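Local coordinates for 11S globulin (Wrightia tinctoria, PDB 5WXU), which probably serves as a seed storage protein and binds the plant hormone auxin (indole-3-acetic acid), at residues Val420-Ser424 and Val425-Val429; Pro430-Val433 and Trp434-Val437. All coordinates share one frame; numbering follows the deposited sequence. Where two conformers were deposited one is given.

Contact 1: Val420-Ser424 and Val425-Val429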
loop_
_atom_site.group_PDB
_atom_site.type_symbol
_atom_site.label_atom_id
_atom_site.label_comp_id
_atom_site.label_asym_id
_atom_site.label_seq_id
_atom_site.Cartn_x
_atom_site.Cartn_y
_atom_site.Cartn_z
ATOM N N VAL B 420 -24.899 -9.356 22.241
ATOM C CA VAL B 420 -24.934 -10.480 23.125
ATOM C C VAL B 420 -23.674 -11.288 22.913
ATOM O O VAL B 420 -23.226 -11.432 21.798
ATOM C CB VAL B 420 -26.167 -11.354 22.813
ATOM C CG1 VAL B 420 -26.084 -12.686 23.543
ATOM C CG2 VAL B 420 -27.460 -10.605 23.176
ATOM N N GLY B 421 -23.191 -11.932 23.976
ATOM C CA GLY B 421 -22.087 -12.892 23.862
ATOM C C GLY B 421 -20.750 -12.278 24.257
ATOM O O GLY B 421 -20.655 -11.113 24.635
ATOM N N ARG B 422 -19.700 -13.047 24.132
ATOM C CA ARG B 422 -18.370 -12.620 24.639
ATOM C C ARG B 422 -17.787 -11.482 23.896
ATOM O O ARG B 422 -17.054 -10.709 24.507
ATOM C CB ARG B 422 -17.329 -13.739 24.754
ATOM C CG ARG B 422 -17.862 -14.877 25.542
ATOM C CD ARG B 422 -16.754 -15.755 26.064
ATOM N NE ARG B 422 -15.777 -16.274 25.131
ATOM C CZ ARG B 422 -15.942 -17.305 24.274
ATOM N NH1 ARG B 422 -17.165 -17.930 24.073
ATOM N NH2 ARG B 422 -14.868 -17.680 23.534
ATOM N N THR B 423 -18.191 -11.286 22.627
ATOM C CA THR B 423 -17.689 -10.130 21.852
ATOM C C THR B 423 -18.689 -8.918 21.921
ATOM O O THR B 423 -18.605 -7.969 21.151
ATOM C CB THR B 423 -17.482 -10.521 20.404
ATOM O OG1 THR B 423 -18.720 -11.105 19.859
ATOM C CG2 THR B 423 -16.353 -11.527 20.305
ATOM N N SER B 424 -19.626 -8.949 22.857
ATOM C CA SER B 424 -20.653 -7.914 22.886
ATOM C C SER B 424 -20.125 -6.510 23.255
ATOM O O SER B 424 -19.193 -6.311 24.031
ATOM C CB SER B 424 -21.804 -8.299 23.836
ATOM O OG SER B 424 -21.487 -7.971 25.189
ATOM N N VAL B 425 -20.766 -5.531 22.656
ATOM C CA VAL B 425 -20.597 -4.129 23.051
ATOM C C VAL B 425 -21.080 -3.916 24.508
ATOM O O VAL B 425 -20.540 -3.104 25.205
ATOM C CB VAL B 425 -21.289 -3.253 22.002
ATOM C CG1 VAL B 425 -22.759 -3.473 21.990
ATOM C CG2 VAL B 425 -21.024 -1.803 22.307
ATOM N N ILE B 426 -22.051 -4.691 24.961
ATOM C CA ILE B 426 -22.502 -4.594 26.391
ATOM C C ILE B 426 -21.322 -4.898 27.344
ATOM O O ILE B 426 -21.002 -4.097 28.292
ATOM C CB ILE B 426 -23.702 -5.530 26.608
ATOM C CG1 ILE B 426 -24.852 -5.219 25.642
ATOM C CG2 ILE B 426 -24.048 -5.613 28.063
ATOM C CD1 ILE B 426 -25.326 -3.804 25.616
ATOM N N ARG B 427 -20.557 -5.936 27.058
ATOM C CA ARG B 427 -19.393 -6.320 27.857
ATOM C C ARG B 427 -18.326 -5.235 27.894
ATOM O O ARG B 427 -17.677 -5.041 28.895
ATOM C CB ARG B 427 -18.722 -7.599 27.358
ATOM C CG ARG B 427 -19.516 -8.896 27.514
ATOM C CD ARG B 427 -18.591 -10.080 27.358
ATOM N NE ARG B 427 -19.291 -11.298 27.781
ATOM C CZ ARG B 427 -18.754 -12.301 28.455
ATOM N NH1 ARG B 427 -17.490 -12.303 28.840
ATOM N NH2 ARG B 427 -19.538 -13.331 28.800
ATOM N N ALA B 428 -18.134 -4.566 26.748
ATOM C CA ALA B 428 -17.079 -3.603 26.578
ATOM C C ALA B 428 -17.292 -2.314 27.293
ATOM O O ALA B 428 -16.334 -1.561 27.473
ATOM C CB ALA B 428 -16.827 -3.386 25.088
ATOM N N VAL B 429 -18.561 -1.990 27.607
ATOM C CA VAL B 429 -18.904 -0.778 28.307
ATOM C C VAL B 429 -18.879 -1.023 29.857
ATOM O O VAL B 429 -19.266 -2.095 30.313
ATOM C CB VAL B 429 -20.286 -0.289 27.777
ATOM C CG1 VAL B 429 -20.914 0.848 28.614
ATOM C CG2 VAL B 429 -20.161 0.131 26.285
#
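Ser424 caps the short, weakly bonded helix 425-428 by accepting from Arg427. Arg427 N donates to Ser424 OG over 2.9 Å, with an N-H...O angle of 159°. The hydroxyl is placed there by chi1 of 83°, which sets OG between the backbone N and the carbonyl carbon of Ser424. The main chain adds a weak bond, Ala428 N to Ser424 O at 3.4 Å. Before the cap, a type I turn runs from Gly421 to Ser424 and is closed by Ser424 N to Gly421 O at 3.0 Å.

Arg427 also packs back on the turn. Arg427 CG sits 3.2 Å from Ser424 OG. The Arg427 chain runs extended from CG to NE, back over the turn, and its CD passes 3.3 Å from Arg422 O. Arg422 CA lies over one face of the Arg427 guanidinium, 3.5 Å above its plane and off-centre. The two arginine side chains run side by side in the same direction, with their guanidinium planes 76° apart.

Outside the two segments, Glu453 takes a salt bridge from Arg427 NH2 on its carboxylate and a hydrogen bond from Arg422 NH1 on its carbonyl. Bound auxin touches Arg422 and Thr423; Arg427 belongs to an auxin site seen in this protein but not occupied in this chain. The turn follows strand 416-418, with Val420 packed on strand 343-349 and Ile426 on helix 442-450.

Contact 2: Pro430-Val433 and Trp434-Val437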
loop_
_atom_site.group_PDB
_atom_site.type_symbol
_atom_site.label_atom_id
_atom_site.label_comp_id
_atom_site.label_asym_id
_atom_site.label_seq_id
_atom_site.Cartn_x
_atom_site.Cartn_y
_atom_site.Cartn_z
ATOM N N PRO B 430 -18.416 -0.040 30.640
ATOM C CA PRO B 430 -18.465 -0.206 32.104
ATOM C C PRO B 430 -19.839 -0.593 32.586
ATOM O O PRO B 430 -20.833 -0.046 32.108
ATOM C CB PRO B 430 -18.010 1.151 32.611
ATOM C CG PRO B 430 -17.109 1.690 31.530
ATOM C CD PRO B 430 -17.846 1.273 30.277
ATOM N N LEU B 431 -19.900 -1.530 33.534
ATOM C CA LEU B 431 -21.189 -1.918 34.120
ATOM C C LEU B 431 -22.001 -0.727 34.628
ATOM O O LEU B 431 -23.225 -0.675 34.427
ATOM C CB LEU B 431 -21.014 -2.788 35.378
ATOM C CG LEU B 431 -21.252 -4.267 35.532
ATOM C CD1 LEU B 431 -21.358 -4.520 37.033
ATOM C CD2 LEU B 431 -22.361 -4.947 34.756
ATOM N N ASP B 432 -21.311 0.243 35.241
ATOM C CA ASP B 432 -22.008 1.385 35.824
ATOM C C ASP B 432 -22.649 2.321 34.810
ATOM O O ASP B 432 -23.607 3.094 35.106
ATOM C CB ASP B 432 -21.095 2.154 36.781
ATOM C CG ASP B 432 -21.892 2.922 37.890
ATOM O OD1 ASP B 432 -23.020 2.502 38.212
ATOM O OD2 ASP B 432 -21.339 3.909 38.387
ATOM N N VAL B 433 -22.145 2.266 33.562
ATOM C CA VAL B 433 -22.848 2.986 32.480
ATOM C C VAL B 433 -24.223 2.376 32.255
ATOM O O VAL B 433 -25.210 3.126 32.177
ATOM C CB VAL B 433 -22.031 3.014 31.147
ATOM C CG1 VAL B 433 -22.828 3.516 29.958
ATOM C CG2 VAL B 433 -20.800 3.871 31.292
ATOM N N TRP B 434 -24.306 1.052 32.194
ATOM C CA TRP B 434 -25.599 0.381 31.945
ATOM C C TRP B 434 -26.494 0.508 33.196
ATOM O O TRP B 434 -27.683 0.662 33.062
ATOM C CB TRP B 434 -25.377 -1.049 31.607
ATOM C CG TRP B 434 -24.493 -1.284 30.369
ATOM C CD1 TRP B 434 -23.467 -2.184 30.287
ATOM C CD2 TRP B 434 -24.638 -0.725 29.061
ATOM N NE1 TRP B 434 -22.948 -2.222 29.013
ATOM C CE2 TRP B 434 -23.610 -1.291 28.245
ATOM C CE3 TRP B 434 -25.474 0.246 28.516
ATOM C CZ2 TRP B 434 -23.452 -0.961 26.899
ATOM C CZ3 TRP B 434 -25.295 0.632 27.153
ATOM C CH2 TRP B 434 -24.299 -0.002 26.352
ATOM N N ILE B 435 -25.883 0.434 34.358
ATOM C CA ILE B 435 -26.667 0.639 35.623
ATOM C C ILE B 435 -27.435 1.948 35.529
ATOM O O ILE B 435 -28.661 1.969 35.727
ATOM C CB ILE B 435 -25.765 0.601 36.859
ATOM C CG1 ILE B 435 -25.392 -0.856 37.186
ATOM C CG2 ILE B 435 -26.404 1.384 38.059
ATOM C CD1 ILE B 435 -24.143 -0.992 38.023
ATOM N N ASN B 436 -26.740 3.030 35.154
ATOM C CA ASN B 436 -27.344 4.328 35.040
ATOM C C ASN B 436 -28.242 4.558 33.846
ATOM O O ASN B 436 -29.319 5.197 33.954
ATOM C CB ASN B 436 -26.284 5.408 35.141
ATOM C CG ASN B 436 -25.778 5.569 36.542
ATOM O OD1 ASN B 436 -26.387 6.322 37.354
ATOM N ND2 ASN B 436 -24.666 4.894 36.872
ATOM N N VAL B 437 -27.843 4.063 32.675
ATOM C CA VAL B 437 -28.683 4.261 31.527
ATOM C C VAL B 437 -29.983 3.478 31.571
ATOM O O VAL B 437 -31.052 3.973 31.178
ATOM C CB VAL B 437 -27.881 3.886 30.225
ATOM C CG1 VAL B 437 -28.796 3.859 29.046
ATOM C CG2 VAL B 437 -26.735 4.865 30.050
HETATM O O HOH W 1 -24.283 4.321 39.654
#
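Asn436 turns its side chain back onto the carbonyl of Asp432, one helical turn earlier. Asn436 ND2 donates to Asp432 O at 2.7 Å, nearly straight at 171°, and the oxygen lies almost in the amide plane. Asn436 N donates to the same oxygen from the opposite face of the carbonyl plane, at 3.1 Å. Two N-H groups of one residue thus grip a single acceptor. The chi1 of -73° makes this possible, since it sets CG beside the backbone N.

The ordinary helix ladder continues with Ile435 N to Leu431 O at 2.9 Å and Val437 N to Val433 O at 2.8 Å. This is the first part of alpha-helix 431-438, in the C-terminal cupin region, and Pro430 occupies its N-cap position. On the packed side Val437 CG2 lies against Val433 O at 3.1 Å, and the two valine side chains run alongside each other. Leu431 reaches across to helix 442-450.

The polar side, by contrast, is hydrated. The Asp432 carboxylate and Asn436 amide planes are 65° apart, and the two groups are joined through a water. It donates to Asp432 OD1 at 2.6 Å and accepts from Asn436 ND2 at 2.9 Å. With an alanine at position 436, the water is likely to lose one of its partners and Asp432 O to keep the backbone donor alone. Asp432 OD1 also forms a salt bridge with Arg266 of a second subunit.

The two contacts follow in series along the chain and neither nests in nor crosses the other. After strand 416-418, contact 1 caps helix 425-428 right after the turn at 421-424. Contact 2 then forms the opening turns of helix 431-438, with Val429-Pro430 as the joint. The helices meet through Trp434: its NE1 lies 2.8 Å from Ile426 O, a probable hydrogen bond, and CZ2 packs 3.4 Å from Val429 CB. Both contacts also border helix 442-450, through Ile426 and Leu431. They lie in the helical stretch between strands 416-418 and 457-458, both of which pair with strand 343-349. Both touch the same second subunit, so this helical stretch forms part of the interface between subunits.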